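Local coordinates for protein arabinogalactan endo-1,4-beta-galactosidase (Ignisphaera aggregans, PDB 7OSK) that probably hydrolyses internal beta-1,4-galactosidic links of arabinogalactan, this chain being the calcium-binding, family 53 glycoside hydrolase domain of a longer archaeal protein, at residues 59-64 and 360-365. Numbering follows the deposited sequence.
Sequences APWIIE and PGAGWK
Trp-61 and Gly-361 make the one hydrogen bond between segments 59-64 and 360-365, the first in helix 59-65 and the second in the loop after strand 346-352. The indole NE1 of Trp-61 donates to the backbone O of Gly-361 over 2.9 Å, and the N-H...O angle of 171° shows the bond to be nearly straight. The acceptor lies in the plane of the indole, so the ring meets the loop with its pyrrole edge. At the acceptor, NE1 approaches from above the carbonyl plane and not along a lone pair. With chi1 at 179°, CG of Trp-61 stands anti to the backbone N, which carries the indole off the helix flank and brings NE1 up to the loop. Gly-361 has a positive phi of 99°, a backbone conformation readily adopted by glycine.

Apolar packing centres on Ala-362, whose CB points at the helix and meets two neighbouring side chains. The closer is Ile-62, with its CG1 branch 3.6 Å from CB of Ala-362. The other is Trp-61, whose CD1 is 4.1 Å from CB of Ala-362, while the CA of Ala-362 also lies at the edge of the indole. The backbones come near here too: the CA atoms of Ile-62 and Ala-362 are 5.8 Å apart.

Around the contact, Ala-362 O accepts a hydrogen bond from NE1 of Trp-356, and the side chain of Trp-61 also touches Arg-116 of helix 114-126. Asn-370, a calcium ligand, has its side chain about 6 Å from that of Ile-62. The arrangement joins two elements that follow the first and last strands, 51-55 and 346-352, of the closed eight-stranded parallel barrel, a loop-to-helix contact within the TIM-barrel fold of glycoside hydrolase family 53.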
# COMPACT_ATOMS: atom_id res chain seq x y z
N ALA A 59 -7.49 -3.22 9.04
CA ALA A 59 -8.74 -3.94 9.23
C ALA A 59 -8.65 -5.01 10.33
O ALA A 59 -9.49 -5.03 11.23
CB ALA A 59 -9.20 -4.58 7.92
N PRO A 60 -7.63 -5.89 10.28
CA PRO A 60 -7.57 -6.97 11.26
C PRO A 60 -7.61 -6.49 12.71
O PRO A 60 -8.28 -7.12 13.53
CB PRO A 60 -6.23 -7.65 10.96
CG PRO A 60 -5.98 -7.34 9.53
CD PRO A 60 -6.50 -5.95 9.34
N TRP A 61 -6.92 -5.40 13.02
CA TRP A 61 -6.92 -4.84 14.36
C TRP A 61 -8.31 -4.31 14.74
O TRP A 61 -8.79 -4.54 15.85
CB TRP A 61 -5.88 -3.72 14.47
CG TRP A 61 -5.81 -3.05 15.81
CD1 TRP A 61 -6.14 -1.75 16.10
CD2 TRP A 61 -5.37 -3.63 17.05
NE1 TRP A 61 -5.94 -1.49 17.43
CE2 TRP A 61 -5.47 -2.63 18.04
CE3 TRP A 61 -4.91 -4.90 17.42
CZ2 TRP A 61 -5.12 -2.86 19.37
CZ3 TRP A 61 -4.57 -5.12 18.74
CH2 TRP A 61 -4.67 -4.11 19.70
N ILE A 62 -8.94 -3.61 13.80
CA ILE A 62 -10.28 -3.07 14.01
C ILE A 62 -11.29 -4.17 14.36
O ILE A 62 -12.11 -4.00 15.26
CB ILE A 62 -10.77 -2.31 12.75
CG1 ILE A 62 -9.92 -1.06 12.53
CG2 ILE A 62 -12.25 -1.92 12.88
CD1 ILE A 62 -10.21 -0.31 11.23
N ILE A 63 -11.22 -5.29 13.65
CA ILE A 63 -12.14 -6.40 13.87
C ILE A 63 -11.94 -7.02 15.25
O ILE A 63 -12.90 -7.44 15.90
CB ILE A 63 -11.97 -7.49 12.78
CG1 ILE A 63 -12.19 -6.89 11.39
CG2 ILE A 63 -12.93 -8.65 13.02
CD1 ILE A 63 -11.81 -7.81 10.25
N GLU A 64 -10.69 -7.07 15.70
CA GLU A 64 -10.37 -7.65 17.00
C GLU A 64 -10.96 -6.82 18.14
O GLU A 64 -11.32 -7.35 19.19
CB GLU A 64 -8.86 -7.78 17.17
CG GLU A 64 -8.23 -8.86 16.30
CD GLU A 64 -6.72 -8.92 16.42
OE1 GLU A 64 -6.17 -8.29 17.35
OE2 GLU A 64 -6.07 -9.60 15.59
N PRO A 360 -12.70 3.24 18.46
CA PRO A 360 -11.85 3.38 19.64
C PRO A 360 -10.75 2.32 19.70
O PRO A 360 -11.05 1.13 19.68
CB PRO A 360 -12.83 3.21 20.80
CG PRO A 360 -14.13 3.65 20.26
CD PRO A 360 -14.13 3.23 18.82
N GLY A 361 -9.50 2.77 19.75
CA GLY A 361 -8.37 1.87 19.84
C GLY A 361 -7.68 1.61 18.52
O GLY A 361 -6.56 1.10 18.49
N ALA A 362 -8.34 1.97 17.42
CA ALA A 362 -7.82 1.74 16.08
C ALA A 362 -7.32 3.04 15.45
O ALA A 362 -7.56 3.30 14.27
CB ALA A 362 -8.88 1.10 15.20
N GLY A 363 -6.63 3.86 16.24
CA GLY A 363 -6.07 5.10 15.74
C GLY A 363 -4.77 4.85 15.00
O GLY A 363 -4.35 3.70 14.82
N TRP A 364 -4.12 5.93 14.57
CA TRP A 364 -2.85 5.84 13.86
C TRP A 364 -1.71 5.54 14.83
O TRP A 364 -0.60 5.21 14.42
CB TRP A 364 -2.56 7.14 13.12
CG TRP A 364 -1.96 8.19 14.00
CD1 TRP A 364 -2.61 8.99 14.90
CD2 TRP A 364 -0.58 8.56 14.08
NE1 TRP A 364 -1.72 9.83 15.53
CE2 TRP A 364 -0.46 9.58 15.04
CE3 TRP A 364 0.58 8.12 13.42
CZ2 TRP A 364 0.76 10.17 15.36
CZ3 TRP A 364 1.78 8.70 13.74
CH2 TRP A 364 1.86 9.72 14.70
N LYS A 365 -2.00 5.67 16.12
CA LYS A 365 -1.00 5.53 17.16
C LYS A 365 -1.71 5.12 18.44
O LYS A 365 -2.88 5.45 18.64
CB LYS A 365 -0.24 6.84 17.35
CG LYS A 365 0.93 6.78 18.32
CD LYS A 365 1.63 8.13 18.40
CE LYS A 365 2.83 8.08 19.34
NZ LYS A 365 3.58 9.37 19.36